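Local coordinates for DegV family protein (Eubacterium eligens, PDB 3FDJ) that is of unknown function but belongs to the DegV family, whose characterised members bind fatty acids, so it probably binds a fatty acid too, at residues A99-L102 / E103-Q107; R170-K173 / V174-S177. All blocks are in the same frame, centred on the assembly; numbering follows the deposited sequence.

Contact 1: residues A99-L102 / E103-Q107; sequences AVYL and EEHPQ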
loop_
_atom_site.group_PDB
_atom_site.type_symbol
_atom_site.label_atom_id
_atom_site.label_comp_id
_atom_site.label_asym_id
_atom_site.label_seq_id
_atom_site.Cartn_x
_atom_site.Cartn_y
_atom_site.Cartn_z
ATOM N N ALA A 99 -1.829 0.112 -22.808
ATOM C CA ALA A 99 -1.827 0.579 -24.194
ATOM C C ALA A 99 -1.449 -0.541 -25.157
ATOM O O ALA A 99 -2.077 -0.715 -26.213
ATOM C CB ALA A 99 -0.872 1.766 -24.336
ATOM N N VAL A 100 -0.374 -1.250 -24.827
ATOM C CA VAL A 100 0.074 -2.373 -25.623
ATOM C C VAL A 100 -0.967 -3.500 -25.572
ATOM O O VAL A 100 -1.308 -4.106 -26.601
ATOM C CB VAL A 100 1.444 -2.881 -25.120
ATOM C CG1 VAL A 100 1.814 -4.207 -25.808
ATOM C CG2 VAL A 100 2.540 -1.780 -25.359
ATOM N N TYR A 101 -1.497 -3.764 -24.392
ATOM C CA TYR A 101 -2.458 -4.881 -24.225
ATOM C C TYR A 101 -3.722 -4.671 -25.089
ATOM O O TYR A 101 -4.191 -5.577 -25.762
ATOM C CB TYR A 101 -2.809 -5.040 -22.756
ATOM C CG TYR A 101 -3.531 -6.332 -22.435
ATOM C CD1 TYR A 101 -2.821 -7.522 -22.316
ATOM C CD2 TYR A 101 -4.909 -6.359 -22.248
ATOM C CE1 TYR A 101 -3.471 -8.720 -22.025
ATOM C CE2 TYR A 101 -5.578 -7.544 -21.952
ATOM C CZ TYR A 101 -4.842 -8.720 -21.831
ATOM O OH TYR A 101 -5.463 -9.900 -21.541
ATOM N N LEU A 102 -4.241 -3.456 -25.094
ATOM C CA LEU A 102 -5.413 -3.140 -25.903
ATOM C C LEU A 102 -5.130 -3.210 -27.402
ATOM O O LEU A 102 -6.040 -3.419 -28.194
ATOM C CB LEU A 102 -5.992 -1.794 -25.502
ATOM C CG LEU A 102 -6.540 -1.752 -24.067
ATOM C CD1 LEU A 102 -7.092 -0.364 -23.803
ATOM C CD2 LEU A 102 -7.589 -2.825 -23.721
ATOM N N GLU A 103 -3.872 -3.079 -27.810
ATOM C CA GLU A 103 -3.519 -3.274 -29.215
ATOM C C GLU A 103 -3.343 -4.750 -29.563
ATOM O O GLU A 103 -3.160 -5.091 -30.736
ATOM C CB GLU A 103 -2.251 -2.490 -29.557
ATOM C CG GLU A 103 -2.485 -0.996 -29.478
ATOM C CD GLU A 103 -1.291 -0.170 -29.943
ATOM O OE1 GLU A 103 -0.275 -0.762 -30.389
ATOM O OE2 GLU A 103 -1.386 1.079 -29.869
ATOM N N GLU A 104 -3.384 -5.605 -28.534
ATOM C CA GLU A 104 -3.212 -7.058 -28.678
ATOM C C GLU A 104 -4.471 -7.880 -28.346
ATOM O O GLU A 104 -4.541 -9.074 -28.681
ATOM C CB GLU A 104 -2.028 -7.496 -27.811
ATOM C CG GLU A 104 -0.720 -6.954 -28.370
ATOM C CD GLU A 104 0.543 -7.452 -27.665
ATOM O OE1 GLU A 104 0.468 -8.044 -26.568
ATOM O OE2 GLU A 104 1.630 -7.221 -28.233
ATOM N N HIS A 105 -5.466 -7.259 -27.722
ATOM C CA HIS A 105 -6.684 -7.961 -27.262
ATOM C C HIS A 105 -7.893 -7.126 -27.576
ATOM O O HIS A 105 -8.246 -6.223 -26.817
ATOM C CB HIS A 105 -6.592 -8.228 -25.758
ATOM C CG HIS A 105 -5.447 -9.103 -25.408
ATOM N ND1 HIS A 105 -5.554 -10.479 -25.398
ATOM C CD2 HIS A 105 -4.142 -8.823 -25.184
ATOM C CE1 HIS A 105 -4.374 -11.004 -25.113
ATOM N NE2 HIS A 105 -3.501 -10.022 -24.967
ATOM N N PRO A 106 -8.547 -7.435 -28.693
ATOM C CA PRO A 106 -9.562 -6.554 -29.248
ATOM C C PRO A 106 -10.837 -6.467 -28.406
ATOM O O PRO A 106 -11.569 -5.508 -28.522
ATOM C CB PRO A 106 -9.848 -7.179 -30.607
ATOM C CG PRO A 106 -9.548 -8.638 -30.420
ATOM C CD PRO A 106 -8.392 -8.672 -29.472
ATOM N N GLN A 107 -11.116 -7.454 -27.576
ATOM C CA GLN A 107 -12.324 -7.371 -26.778
ATOM C C GLN A 107 -12.024 -6.918 -25.340
ATOM O O GLN A 107 -12.934 -6.834 -24.534
ATOM C CB GLN A 107 -13.060 -8.709 -26.813
ATOM C CG GLN A 107 -13.883 -8.903 -28.074
ATOM C CD GLN A 107 -13.068 -9.315 -29.274
ATOM O OE1 GLN A 107 -12.362 -10.335 -29.234
ATOM N NE2 GLN A 107 -13.183 -8.547 -30.371
HETATM O O HOH W 1 -3.310 1.545 -27.084
#
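Tyr101 and His105 lay their rings over each other at the C-terminal end of helix 90-102, in an offset stack with centroids 3.9 Å apart and planes 21° from parallel. The imidazole is shifted along the phenol: His105 CD2 sits over the middle of the Tyr101 ring, 3.2 Å from Tyr101 CE1, while Tyr101 CZ lies toward the rim of the imidazole. With chi1 at -167° the Tyr101 ring lies on the carbonyl side of its residue, and although CB starts off away from the loop the phenol comes over His105. Tyr101 O also lies at the imidazole's edge, in its plane, 3.3 Å from His105 CD2. That same carbonyl accepts from Glu104 N at 2.9 Å, with the donor above the carbonyl plane, and more weakly from His105 N, so one oxygen serves both amides where the helix gives way to the loop. Glu104 and Val100 lie side by side, the carboxylate end of Glu104 next to the valine methyl, with Glu104 CD 3.9 Å from Val100 CG1. Glu103 extends back past Ala99 O, and a water that donates to this carbonyl at 2.7 Å also reaches Glu103 OE2 by a weak bond. Tyrosine suits its site because it has a face for the histidine and a hydroxyl that bonds Asp75 O, while Phe72 meets the ring edge-to-face. With an alanine at Tyr101 the imidazole would lose the ring that holds one of its faces and is likely to turn more easily, and Asp75 O would lose this donor. Chemically, the stack restricts the imidazole's rotation, the buried phenol has its hydroxyl satisfied, and the charged glutamates stay at the exposed surface.

Contact 2: residues R170-K173 / V174-S177; sequences RVSK and VVAS
An N-cap opens the short helix 173-177, and Ser172 supplies it. Its OG accepts from Val175 N at 3.2 Å with an N-H...O angle of 155°, taking up an amide that has no preceding helical carbonyl to bond. The hydroxyl gets there because OG stands between the backbone N and the carbonyl carbon (chi1 66°), bent back over the first turn; serine suits the place, being short enough to fold back and polar enough to accept. Valine methyls flank the capping oxygen: Val175 CG2 lies 3.2 Å from Ser172 OG, and Val174 CG1 3.4 Å from it. The regular helical bonds start at once, Ala176 N to Ser172 O at 3.0 Å and Ser177 N to Lys173 O at 2.8 Å, the second nearly in line with the carbonyl. Ser177 also turns its OG back to donate to Val174 O at 2.7 Å. Just ahead of the cap, Val171 sends its two branches to different residues: CG2 meets Val175 CG1 at 3.5 Å, the side chains crossing at a slant, and CG1 approaches Ala176 CB at 4.0 Å. The small methyl of Ala176 also touches Ala166 of helix 163-167. A serine N-cap joined to an N'-to-N4 apolar contact, here Val171 with Ala176, is a hydrophobic staple with a small partner on the helix side.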
loop_
_atom_site.group_PDB
_atom_site.type_symbol
_atom_site.label_atom_id
_atom_site.label_comp_id
_atom_site.label_asym_id
_atom_site.label_seq_id
_atom_site.Cartn_x
_atom_site.Cartn_y
_atom_site.Cartn_z
ATOM N N ARG A 170 11.191 11.406 -1.409
ATOM C CA ARG A 170 9.750 11.211 -1.226
ATOM C C ARG A 170 9.165 11.835 0.041
ATOM O O ARG A 170 7.939 11.827 0.232
ATOM C CB ARG A 170 9.409 9.725 -1.367
ATOM C CG ARG A 170 9.518 9.369 -2.840
ATOM C CD ARG A 170 9.543 7.924 -3.142
ATOM N NE ARG A 170 9.344 7.789 -4.583
ATOM C CZ ARG A 170 10.219 7.288 -5.450
ATOM N NH1 ARG A 170 9.906 7.254 -6.736
ATOM N NH2 ARG A 170 11.388 6.798 -5.050
ATOM N N VAL A 171 10.022 12.384 0.888
ATOM C CA VAL A 171 9.577 13.171 2.032
ATOM C C VAL A 171 10.627 14.240 2.266
ATOM O O VAL A 171 11.797 14.030 1.932
ATOM C CB VAL A 171 9.393 12.276 3.298
ATOM C CG1 VAL A 171 10.755 11.991 3.972
ATOM C CG2 VAL A 171 8.433 12.903 4.279
ATOM N N SER A 172 10.218 15.390 2.795
ATOM C CA SER A 172 11.183 16.462 3.098
ATOM C C SER A 172 12.157 16.047 4.186
ATOM O O SER A 172 11.813 15.249 5.066
ATOM C CB SER A 172 10.480 17.738 3.545
ATOM O OG SER A 172 9.818 17.547 4.792
ATOM N N LYS A 173 13.364 16.595 4.123
ATOM C CA LYS A 173 14.358 16.384 5.173
ATOM C C LYS A 173 13.864 16.821 6.555
ATOM O O LYS A 173 14.085 16.107 7.535
ATOM C CB LYS A 173 15.671 17.086 4.825
ATOM C CG LYS A 173 16.409 16.378 3.690
ATOM C CD LYS A 173 17.862 16.852 3.552
ATOM C CE LYS A 173 18.006 18.110 2.689
ATOM N NZ LYS A 173 18.401 17.846 1.258
ATOM N N VAL A 174 13.157 17.949 6.639
ATOM C CA VAL A 174 12.700 18.427 7.938
ATOM C C VAL A 174 11.768 17.416 8.579
ATOM O O VAL A 174 11.884 17.150 9.766
ATOM C CB VAL A 174 12.042 19.860 7.906
ATOM C CG1 VAL A 174 10.720 19.880 7.093
ATOM C CG2 VAL A 174 11.810 20.357 9.340
ATOM N N VAL A 175 10.871 16.838 7.777
ATOM C CA VAL A 175 9.931 15.832 8.249
ATOM C C VAL A 175 10.668 14.572 8.689
ATOM O O VAL A 175 10.422 14.078 9.777
ATOM C CB VAL A 175 8.839 15.533 7.196
ATOM C CG1 VAL A 175 8.104 14.220 7.527
ATOM C CG2 VAL A 175 7.847 16.710 7.148
ATOM N N ALA A 176 11.616 14.112 7.883
ATOM C CA ALA A 176 12.376 12.902 8.198
ATOM C C ALA A 176 13.245 13.068 9.436
ATOM O O ALA A 176 13.441 12.102 10.170
ATOM C CB ALA A 176 13.239 12.476 7.020
ATOM N N SER A 177 13.748 14.280 9.679
ATOM C CA SER A 177 14.672 14.503 10.795
ATOM C C SER A 177 14.059 14.208 12.161
ATOM O O SER A 177 14.775 13.852 13.081
ATOM C CB SER A 177 15.255 15.918 10.788
ATOM O OG SER A 177 14.254 16.860 11.095
#

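Following the chain from the N terminus, contact 1 comes first: residues 99-107 join the end of helix 90-102 to the loop before strand 109-114, beside helix 65-72, in the part of the fold whose sheet also holds strands 5-9 and 77-82. Contact 2, at residues 170-177, joins the loop after helix 163-167 to helix 173-177, ahead of strand 184-190 of the second sheet, and packs against helix 163-167. Each contact closes only a local turn, and the two lie in series, neither nested nor crossing. Their centres are 41 Å apart and their nearest atoms about 21 Å, so one finishes a helix and the other begins one in separate regions of the fold.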